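Local coordinates for protein endoglucanase (Thermotoga maritima, PDB 2FVG) that is probably a metal-dependent aminopeptidase of the M42 family, trimming residues from the N-termini of peptides with two divalent metal cations per subunit, at residues 164-169 with 312-317; 263-268 with 327-332; 270-275 with 319-324. One frame throughout, in Å; residues are numbered along the deposited sequence.

Overall arrangement
All three contacts draw on one strand-helix unit, residues 312-332. Segment 312-317 of interaction 1 ends in the first residues of helix 316-332, but strand 312-315 makes the contact. The helix then meets first the loop 270-273 (interaction 3), then helix 256-268 (interaction 2). Centres lie about 22 Å apart between interactions 1 and 2, about 14 Å between 1 and 3, and about 10 Å between 2 and 3. Along the chain, interaction 1 alternates its segments with those of the others, and interaction 3 is nested within interaction 2; Ile271 N reaches Ala266 O, probably as a hydrogen bond, at 2.9 Å. The unit thus runs from the predicted metal ligand Asp167, in interaction 1, to the periphery.

Interaction 1: residues 164-169 with 312-317; sequences KAFDDR and SIIDLN. With EDO (1,2-ethanediol), chain C.
Phe166, at the start of helix 166-180, packs against Ser312 and Ile314 of strand 312-315, joining a helix N-terminus to the mixed sheet of the M42 catalytic fold. The strand pairs antiparallel with 160-163 and 297-306, and the contact is buried.

Its apolar part is carried by the phenyl ring. CG of Phe166 stands beside the backbone N (chi1 -80°), a setting that sends the ring toward the strand. Ile314 CG1 lies over one face of the ring, while CG2 of the same residue makes the nearer approach, 3.6 Å from Phe166 CD2. The CA of Ile313 comes to the ring edge. Obliquely to the ring, the carbonyl of Ser312 brings its O to 3.4 Å from Phe166 CE2. Leu4 of helix 4-9 also packs on both Phe166 and Ile314.

Polar links across the contact run through water, with no direct hydrogen bond between the segments. Water 1 accepts from Phe166 N at 3.1 Å and lies 2.5 Å from Ser312 OG, whose chi1 of 67° sets the hydroxyl between the backbone N and the carbonyl carbon. It joins the first amide of the helix to the strand. A neighbouring 1,2-ethanediol, probably from the crystallisation liquor, takes the amide of Ala165.

Within the helix start, Ala165 is the N-cap. Asp167, predicted to bind both metals, follows Phe166 directly, and the peptide bond to Asp168 is cis, as at the metal-bridging aspartate of related zinc exopeptidases. The helix's opening turn is closed by Arg169 N, which donates to Ala165 O at 2.9 Å.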
loop_
_atom_site.group_PDB
_atom_site.type_symbol
_atom_site.label_atom_id
_atom_site.label_comp_id
_atom_site.label_asym_id
_atom_site.label_seq_id
_atom_site.Cartn_x
_atom_site.Cartn_y
_atom_site.Cartn_z
ATOM N N LYS A 164 -7.921 7.273 2.456
ATOM C CA LYS A 164 -6.717 7.523 1.705
ATOM C C LYS A 164 -5.768 6.346 1.834
ATOM O O LYS A 164 -5.980 5.428 2.649
ATOM C CB LYS A 164 -6.028 8.796 2.213
ATOM C CG LYS A 164 -5.403 8.609 3.588
ATOM C CD LYS A 164 -4.527 9.743 3.926
ATOM C CE LYS A 164 -3.875 9.577 5.282
ATOM N NZ LYS A 164 -2.828 8.535 5.341
ATOM N N ALA A 165 -4.711 6.411 1.026
ATOM C CA ALA A 165 -3.603 5.456 0.998
ATOM C C ALA A 165 -4.051 4.002 0.888
ATOM O O ALA A 165 -3.330 3.120 1.340
ATOM C CB ALA A 165 -2.727 5.626 2.226
ATOM N N PHE A 166 -5.198 3.739 0.277
ATOM C CA PHE A 166 -5.623 2.323 0.091
ATOM C C PHE A 166 -4.543 1.606 -0.749
ATOM O O PHE A 166 -4.335 0.389 -0.643
ATOM C CB PHE A 166 -7.005 2.216 -0.535
ATOM C CG PHE A 166 -8.160 2.426 0.439
ATOM C CD1 PHE A 166 -8.014 2.190 1.799
ATOM C CD2 PHE A 166 -9.428 2.751 -0.047
ATOM C CE1 PHE A 166 -9.105 2.339 2.677
ATOM C CE2 PHE A 166 -10.533 2.897 0.821
ATOM C CZ PHE A 166 -10.370 2.682 2.178
ATOM N N ASP A 167 -3.875 2.388 -1.589
ATOM C CA ASP A 167 -2.680 1.954 -2.330
ATOM C C ASP A 167 -1.468 2.424 -1.483
ATOM O O ASP A 167 -1.106 3.616 -1.535
ATOM C CB ASP A 167 -2.651 2.640 -3.694
ATOM C CG ASP A 167 -1.353 2.389 -4.460
ATOM O OD1 ASP A 167 -0.639 1.396 -4.178
ATOM O OD2 ASP A 167 -1.055 3.198 -5.361
ATOM N N ASP A 168 -0.839 1.533 -0.702
ATOM C CA ASP A 168 -1.163 0.099 -0.606
ATOM C C ASP A 168 -1.495 -0.360 0.834
ATOM O O ASP A 168 -1.224 -1.512 1.241
ATOM C CB ASP A 168 0.007 -0.717 -1.190
ATOM C CG ASP A 168 -0.363 -2.163 -1.511
ATOM O OD1 ASP A 168 -1.573 -2.460 -1.683
ATOM O OD2 ASP A 168 0.568 -3.014 -1.582
ATOM N N ARG A 169 -2.137 0.507 1.610
ATOM C CA ARG A 169 -2.519 0.103 2.963
ATOM C C ARG A 169 -3.560 -1.026 2.928
ATOM O O ARG A 169 -3.653 -1.783 3.895
ATOM C CB ARG A 169 -2.960 1.296 3.823
ATOM C CG ARG A 169 -1.876 2.428 3.921
ATOM C CD ARG A 169 -0.725 2.187 4.961
ATOM N NE ARG A 169 0.381 3.131 4.760
ATOM C CZ ARG A 169 0.383 4.397 5.163
ATOM N NH1 ARG A 169 -0.662 4.911 5.802
ATOM N NH2 ARG A 169 1.436 5.154 4.930
ATOM N N SER A 312 -10.007 7.229 -2.182
ATOM C CA SER A 312 -10.488 6.274 -3.155
ATOM C C SER A 312 -11.433 5.318 -2.449
ATOM O O SER A 312 -11.613 5.407 -1.233
ATOM C CB SER A 312 -9.356 5.548 -3.878
ATOM O OG SER A 312 -8.651 4.721 -2.998
ATOM N N ILE A 313 -12.015 4.396 -3.213
ATOM C CA ILE A 313 -13.032 3.486 -2.716
ATOM C C ILE A 313 -12.650 2.055 -2.981
ATOM O O ILE A 313 -12.192 1.742 -4.071
ATOM C CB ILE A 313 -14.353 3.741 -3.500
ATOM C CG1 ILE A 313 -14.668 5.253 -3.591
ATOM C CG2 ILE A 313 -15.536 2.958 -2.922
ATOM C CD1 ILE A 313 -15.624 5.609 -4.700
ATOM N N ILE A 314 -12.812 1.182 -1.986
ATOM C CA ILE A 314 -12.648 -0.246 -2.238
ATOM C C ILE A 314 -13.956 -0.961 -1.894
ATOM O O ILE A 314 -14.757 -0.466 -1.095
ATOM C CB ILE A 314 -11.470 -0.897 -1.476
ATOM C CG1 ILE A 314 -11.716 -0.908 0.032
ATOM C CG2 ILE A 314 -10.142 -0.237 -1.851
ATOM C CD1 ILE A 314 -10.847 -1.906 0.765
ATOM N N ASP A 315 -14.168 -2.114 -2.510
ATOM C CA ASP A 315 -15.338 -2.912 -2.258
ATOM C C ASP A 315 -14.848 -3.961 -1.281
ATOM O O ASP A 315 -13.836 -4.618 -1.541
ATOM C CB ASP A 315 -15.830 -3.530 -3.578
ATOM C CG ASP A 315 -17.088 -4.331 -3.409
ATOM O OD1 ASP A 315 -16.992 -5.486 -2.961
ATOM O OD2 ASP A 315 -18.177 -3.818 -3.735
ATOM N N LEU A 316 -15.531 -4.099 -0.147
ATOM C CA LEU A 316 -15.126 -5.076 0.872
ATOM C C LEU A 316 -15.254 -6.548 0.437
ATOM O O LEU A 316 -14.543 -7.406 0.959
ATOM C CB LEU A 316 -15.790 -4.792 2.230
ATOM C CG LEU A 316 -15.411 -3.435 2.859
ATOM C CD1 LEU A 316 -16.204 -3.187 4.119
ATOM C CD2 LEU A 316 -13.912 -3.354 3.148
ATOM N N ASN A 317 -16.154 -6.855 -0.489
ATOM C CA ASN A 317 -16.211 -8.224 -0.993
ATOM C C ASN A 317 -14.946 -8.536 -1.791
ATOM O O ASN A 317 -14.424 -9.645 -1.721
ATOM C CB ASN A 317 -17.450 -8.465 -1.866
ATOM C CG ASN A 317 -18.732 -8.485 -1.068
ATOM O OD1 ASN A 317 -18.804 -9.096 -0.000
ATOM N ND2 ASN A 317 -19.765 -7.836 -1.595
HETATM C C1 EDO C . -2.685 8.711 -0.067
HETATM O O1 EDO C . -1.869 9.853 0.168
HETATM C C2 EDO C . -3.639 9.031 -1.211
HETATM O O2 EDO C . -4.713 8.088 -1.222
HETATM O O HOH W 1 -7.184 5.659 -1.185
#

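Interaction 2: residues 263-268 with 327-332; sequences VDTAKN and KVLVEE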
loop_
_atom_site.group_PDB
_atom_site.type_symbol
_atom_site.label_atom_id
_atom_site.label_comp_id
_atom_site.label_asym_id
_atom_site.label_seq_id
_atom_site.Cartn_x
_atom_site.Cartn_y
_atom_site.Cartn_z
ATOM N N VAL A 263 -5.022 -18.143 -11.401
ATOM C CA VAL A 263 -6.350 -18.210 -12.003
ATOM C C VAL A 263 -7.055 -19.516 -11.655
ATOM O O VAL A 263 -8.226 -19.512 -11.274
ATOM C CB VAL A 263 -6.271 -18.074 -13.541
ATOM C CG1 VAL A 263 -7.572 -18.552 -14.204
ATOM C CG2 VAL A 263 -5.936 -16.667 -13.913
ATOM N N ASP A 264 -6.351 -20.629 -11.792
ATOM C CA ASP A 264 -6.959 -21.932 -11.491
ATOM C C ASP A 264 -7.323 -22.040 -10.005
ATOM O O ASP A 264 -8.392 -22.524 -9.665
ATOM C CB ASP A 264 -6.049 -23.053 -11.959
ATOM C CG ASP A 264 -5.957 -23.124 -13.484
ATOM O OD1 ASP A 264 -6.575 -22.273 -14.161
ATOM O OD2 ASP A 264 -5.280 -24.034 -14.009
ATOM N N THR A 265 -6.456 -21.527 -9.133
ATOM C CA THR A 265 -6.690 -21.516 -7.683
ATOM C C THR A 265 -7.973 -20.758 -7.373
ATOM O O THR A 265 -8.782 -21.183 -6.546
ATOM C CB THR A 265 -5.512 -20.845 -6.940
ATOM O OG1 THR A 265 -4.315 -21.598 -7.163
ATOM C CG2 THR A 265 -5.773 -20.763 -5.445
ATOM N N ALA A 266 -8.145 -19.622 -8.034
ATOM C CA ALA A 266 -9.348 -18.815 -7.896
ATOM C C ALA A 266 -10.586 -19.592 -8.343
ATOM O O ALA A 266 -11.554 -19.712 -7.582
ATOM C CB ALA A 266 -9.211 -17.557 -8.699
ATOM N N LYS A 267 -10.542 -20.130 -9.569
ATOM C CA LYS A 267 -11.667 -20.865 -10.141
ATOM C C LYS A 267 -12.045 -22.091 -9.332
ATOM O O LYS A 267 -13.221 -22.376 -9.171
ATOM C CB LYS A 267 -11.380 -21.275 -11.598
ATOM C CG LYS A 267 -11.386 -20.098 -12.576
ATOM C CD LYS A 267 -10.686 -20.370 -13.919
ATOM C CE LYS A 267 -11.267 -21.529 -14.711
ATOM N NZ LYS A 267 -10.537 -21.690 -16.005
ATOM N N ASN A 268 -11.052 -22.816 -8.828
ATOM C CA ASN A 268 -11.308 -24.044 -8.070
ATOM C C ASN A 268 -11.746 -23.768 -6.638
ATOM O O ASN A 268 -12.240 -24.668 -5.957
ATOM C CB ASN A 268 -10.099 -24.985 -8.099
ATOM C CG ASN A 268 -9.756 -25.471 -9.508
ATOM O OD1 ASN A 268 -10.552 -25.355 -10.447
ATOM N ND2 ASN A 268 -8.568 -26.043 -9.648
ATOM N N LYS A 327 -4.532 -16.538 0.892
ATOM C CA LYS A 327 -4.432 -17.589 1.889
ATOM C C LYS A 327 -4.320 -18.983 1.248
ATOM O O LYS A 327 -3.498 -19.795 1.674
ATOM C CB LYS A 327 -5.587 -17.520 2.879
ATOM C CG LYS A 327 -5.383 -18.419 4.054
ATOM C CD LYS A 327 -6.557 -18.408 4.989
ATOM C CE LYS A 327 -6.247 -19.307 6.163
ATOM N NZ LYS A 327 -7.284 -19.242 7.226
ATOM N N VAL A 328 -5.131 -19.240 0.222
ATOM C CA VAL A 328 -5.103 -20.512 -0.508
ATOM C C VAL A 328 -3.787 -20.684 -1.267
ATOM O O VAL A 328 -3.209 -21.758 -1.244
ATOM C CB VAL A 328 -6.290 -20.674 -1.479
ATOM C CG1 VAL A 328 -6.304 -22.109 -2.057
ATOM C CG2 VAL A 328 -7.598 -20.418 -0.754
ATOM N N LEU A 329 -3.278 -19.624 -1.898
ATOM C CA LEU A 329 -1.986 -19.731 -2.596
ATOM C C LEU A 329 -0.856 -20.120 -1.640
ATOM O O LEU A 329 0.038 -20.894 -2.007
ATOM C CB LEU A 329 -1.647 -18.453 -3.349
ATOM C CG LEU A 329 -2.550 -18.200 -4.553
ATOM C CD1 LEU A 329 -2.395 -16.787 -5.054
ATOM C CD2 LEU A 329 -2.232 -19.209 -5.639
ATOM N N VAL A 330 -0.922 -19.580 -0.419
ATOM C CA VAL A 330 0.050 -19.842 0.630
ATOM C C VAL A 330 -0.058 -21.266 1.223
ATOM O O VAL A 330 0.945 -21.942 1.423
ATOM C CB VAL A 330 -0.048 -18.769 1.719
ATOM C CG1 VAL A 330 0.735 -19.165 2.985
ATOM C CG2 VAL A 330 0.470 -17.451 1.165
ATOM N N GLU A 331 -1.275 -21.716 1.479
ATOM C CA GLU A 331 -1.474 -23.009 2.081
ATOM C C GLU A 331 -1.228 -24.166 1.140
ATOM O O GLU A 331 -0.729 -25.185 1.570
ATOM C CB GLU A 331 -2.846 -23.097 2.758
ATOM C CG GLU A 331 -2.959 -22.124 3.924
ATOM C CD GLU A 331 -4.108 -22.440 4.839
ATOM O OE1 GLU A 331 -5.173 -22.823 4.317
ATOM O OE2 GLU A 331 -3.955 -22.297 6.076
ATOM N N GLU A 332 -1.539 -23.998 -0.140
ATOM C CA GLU A 332 -1.358 -25.070 -1.124
ATOM C C GLU A 332 0.071 -25.187 -1.643
ATOM O O GLU A 332 0.545 -26.293 -1.899
ATOM C CB GLU A 332 -2.324 -24.913 -2.300
ATOM C CG GLU A 332 -3.783 -25.089 -1.933
ATOM C CD GLU A 332 -4.706 -25.096 -3.143
ATOM O OE1 GLU A 332 -4.216 -25.036 -4.294
ATOM O OE2 GLU A 332 -5.938 -25.168 -2.935
HETATM O O HOH W 2 -2.835 -22.887 -5.230
#
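Thr265 reaches residues 327-332 of helix 316-332 through its chi1 of -62°, which places OG1 beside the backbone N and CG2 anti to it, so that both branches face the other helix: CG2 meets Val328 and Leu329, OG1 meets Leu329. Leu329 answers with chi1 -69°; its side chain does not start out straight at Thr265, yet its CD2 methyl comes up to the threonine.

The methyl of Thr265 slides past that of Val328, CG2 to CG1 at 3.7 Å, the two side chains running in opposite directions. Leu329 CD2 crosses Thr265 at a slant, lying 3.5 Å from OG1 and 3.9 Å from CG2. The axes of the two short segments, 10.4 Å apart at their closest and at 108° to each other, leave Thr265 as the residue of 263-268 that touches 327-332. The contact thus crosses helix 256-268 with the C-terminal end of helix 316-332, away from the predicted metal site. Leu325, one turn earlier on helix 316-332, packs on Thr265 as well.

Glu332 lies at the border of the patch, and water 2 sits between it and Thr265. The water donates to Thr265 OG1 at 2.8 Å and to Glu332 OE1 at 2.7 Å, while OG1 itself is hydrogen-bonded to Thr261 O one turn back in its own helix.

Both water hydrogens are thereby spent, and the buried hydroxyl is satisfied by the carbonyl behind it and the water ahead. Between residues 263-268 and 327-332 the contact therefore rests on methyl packing and a single bridging water, with no direct polar bond.

Interaction 3: residues 270-275 with 319-324; sequences DIPFQM and YENTKK
Pro272 and Asn321 cross at about a right angle, the proline ring set against the side-chain amide. Pro272 CD sits 3.4 Å from Asn321 OD1 and 3.7 Å from ND2, touching both arms of the amide at once, while the ring's CG nears ND2 at 3.8 Å.

Ile271 and Asn321 instead slide past each other in opposite directions. With CG1 beside the backbone N and CG2 anti to it (chi1 -63°), Ile271 turns its CG2 methyl onto the helix, 3.6 Å from Asn321 O and 3.8 Å from Asn321 CB, while the CG1 branch carries CD1 on to the next turn. There CD1 crosses Lys324 obliquely, 3.8 Å from its CB; the lysine meets the loop with the base of its chain and leads its amine away. Replacing Asn321 by an alanine is likely to leave CD and CG of Pro272 without the amide they pack on, and to take from Ile271 CG2 its lesser contact with OD1.

Away from the loop, Glu320 OE1 accepts from Lys323 NZ in a salt bridge within the helix, using its syn lone pair, and Lys323 also packs on helix 166-180. On the far side of the loop, Phe273 packs on Val263 and Ala266 of helix 256-268. Residues 270-273 belong to the connection from helix 256-268 to strand 274-275, wedged between two helices before that strand pairs in parallel with 244-245 in the mixed sheet of the M42 fold.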
loop_
_atom_site.group_PDB
_atom_site.type_symbol
_atom_site.label_atom_id
_atom_site.label_comp_id
_atom_site.label_asym_id
_atom_site.label_seq_id
_atom_site.Cartn_x
_atom_site.Cartn_y
_atom_site.Cartn_z
ATOM N N ASP A 270 -13.832 -21.079 -6.025
ATOM C CA ASP A 270 -15.027 -20.243 -6.217
ATOM C C ASP A 270 -14.795 -18.796 -5.755
ATOM O O ASP A 270 -15.665 -18.172 -5.120
ATOM C CB ASP A 270 -16.241 -20.871 -5.525
ATOM C CG ASP A 270 -16.524 -22.283 -6.018
ATOM O OD1 ASP A 270 -16.333 -22.548 -7.227
ATOM O OD2 ASP A 270 -16.952 -23.133 -5.198
ATOM N N ILE A 271 -13.608 -18.281 -6.075
ATOM C CA ILE A 271 -13.236 -16.924 -5.718
ATOM C C ILE A 271 -13.356 -16.084 -6.987
ATOM O O ILE A 271 -12.723 -16.416 -7.984
ATOM C CB ILE A 271 -11.786 -16.838 -5.185
ATOM C CG1 ILE A 271 -11.629 -17.642 -3.899
ATOM C CG2 ILE A 271 -11.408 -15.398 -4.923
ATOM C CD1 ILE A 271 -10.184 -17.708 -3.394
ATOM N N PRO A 272 -14.200 -15.032 -6.961
ATOM C CA PRO A 272 -14.343 -14.162 -8.122
ATOM C C PRO A 272 -13.044 -13.435 -8.381
ATOM O O PRO A 272 -12.344 -13.035 -7.435
ATOM C CB PRO A 272 -15.412 -13.148 -7.690
ATOM C CG PRO A 272 -16.070 -13.738 -6.494
ATOM C CD PRO A 272 -15.068 -14.615 -5.842
ATOM N N PHE A 273 -12.709 -13.259 -9.651
ATOM C CA PHE A 273 -11.487 -12.538 -9.992
ATOM C C PHE A 273 -11.738 -11.876 -11.314
ATOM O O PHE A 273 -12.722 -12.202 -11.979
ATOM C CB PHE A 273 -10.283 -13.480 -10.113
ATOM C CG PHE A 273 -10.401 -14.504 -11.250
ATOM C CD1 PHE A 273 -11.137 -15.668 -11.084
ATOM C CD2 PHE A 273 -9.757 -14.297 -12.472
ATOM C CE1 PHE A 273 -11.255 -16.614 -12.135
ATOM C CE2 PHE A 273 -9.857 -15.233 -13.512
ATOM C CZ PHE A 273 -10.606 -16.388 -13.343
ATOM N N GLN A 274 -10.866 -10.944 -11.684
ATOM C CA GLN A 274 -10.975 -10.297 -12.987
ATOM C C GLN A 274 -9.578 -10.135 -13.528
ATOM O O GLN A 274 -8.619 -10.323 -12.788
ATOM C CB GLN A 274 -11.673 -8.920 -12.900
ATOM C CG GLN A 274 -10.999 -7.889 -11.969
ATOM C CD GLN A 274 -11.848 -6.644 -11.784
ATOM O OE1 GLN A 274 -12.355 -6.092 -12.750
ATOM N NE2 GLN A 274 -12.015 -6.198 -10.534
HETATM N N MSE A 275 -9.469 -9.836 -14.821
HETATM C CA MSE A 275 -8.192 -9.517 -15.432
HETATM C C MSE A 275 -7.888 -8.091 -15.064
HETATM O O MSE A 275 -8.778 -7.282 -14.879
HETATM C CB MSE A 275 -8.246 -9.608 -16.952
HETATM C CG MSE A 275 -8.639 -10.978 -17.479
HETATM SE SE MSE A 275 -7.339 -12.360 -16.919
HETATM C CE MSE A 275 -8.260 -14.013 -17.600
ATOM N N TYR A 319 -11.976 -7.080 -1.339
ATOM C CA TYR A 319 -10.956 -7.201 -0.308
ATOM C C TYR A 319 -10.919 -8.618 0.308
ATOM O O TYR A 319 -9.836 -9.210 0.482
ATOM C CB TYR A 319 -11.220 -6.174 0.781
ATOM C CG TYR A 319 -10.285 -6.302 1.955
ATOM C CD1 TYR A 319 -10.587 -7.149 3.036
ATOM C CD2 TYR A 319 -9.108 -5.561 2.003
ATOM C CE1 TYR A 319 -9.717 -7.266 4.112
ATOM C CE2 TYR A 319 -8.251 -5.658 3.058
ATOM C CZ TYR A 319 -8.543 -6.498 4.106
ATOM O OH TYR A 319 -7.660 -6.548 5.153
ATOM N N GLU A 320 -12.096 -9.151 0.635
ATOM C CA GLU A 320 -12.219 -10.472 1.238
ATOM C C GLU A 320 -11.774 -11.574 0.310
ATOM O O GLU A 320 -11.206 -12.574 0.752
ATOM C CB GLU A 320 -13.661 -10.750 1.680
ATOM C CG GLU A 320 -14.043 -10.070 2.969
ATOM C CD GLU A 320 -13.181 -10.534 4.140
ATOM O OE1 GLU A 320 -13.070 -11.767 4.338
ATOM O OE2 GLU A 320 -12.621 -9.664 4.858
ATOM N N ASN A 321 -12.069 -11.410 -0.973
ATOM C CA ASN A 321 -11.678 -12.395 -1.970
ATOM C C ASN A 321 -10.188 -12.388 -2.250
ATOM O O ASN A 321 -9.606 -13.435 -2.568
ATOM C CB ASN A 321 -12.491 -12.204 -3.227
ATOM C CG ASN A 321 -13.873 -12.727 -3.067
ATOM O OD1 ASN A 321 -14.059 -13.869 -2.651
ATOM N ND2 ASN A 321 -14.859 -11.909 -3.397
ATOM N N THR A 322 -9.588 -11.204 -2.154
ATOM C CA THR A 322 -8.142 -11.058 -2.280
ATOM C C THR A 322 -7.476 -11.814 -1.126
ATOM O O THR A 322 -6.554 -12.614 -1.342
ATOM C CB THR A 322 -7.723 -9.598 -2.208
ATOM O OG1 THR A 322 -8.453 -8.857 -3.187
ATOM C CG2 THR A 322 -6.209 -9.452 -2.500
ATOM N N LYS A 323 -7.951 -11.567 0.096
ATOM C CA LYS A 323 -7.457 -12.253 1.279
ATOM C C LYS A 323 -7.653 -13.770 1.135
ATOM O O LYS A 323 -6.754 -14.544 1.469
ATOM C CB LYS A 323 -8.183 -11.735 2.522
ATOM C CG LYS A 323 -7.830 -12.472 3.811
ATOM C CD LYS A 323 -8.862 -12.286 4.914
ATOM C CE LYS A 323 -10.063 -13.228 4.754
ATOM N NZ LYS A 323 -11.051 -13.105 5.881
ATOM N N LYS A 324 -8.822 -14.209 0.662
ATOM C CA LYS A 324 -9.067 -15.646 0.470
ATOM C C LYS A 324 -8.058 -16.241 -0.502
ATOM O O LYS A 324 -7.468 -17.264 -0.231
ATOM C CB LYS A 324 -10.471 -15.927 -0.067
ATOM C CG LYS A 324 -11.615 -15.936 0.942
ATOM C CD LYS A 324 -12.896 -16.379 0.222
ATOM C CE LYS A 324 -14.130 -16.385 1.116
ATOM N NZ LYS A 324 -14.548 -15.019 1.524
#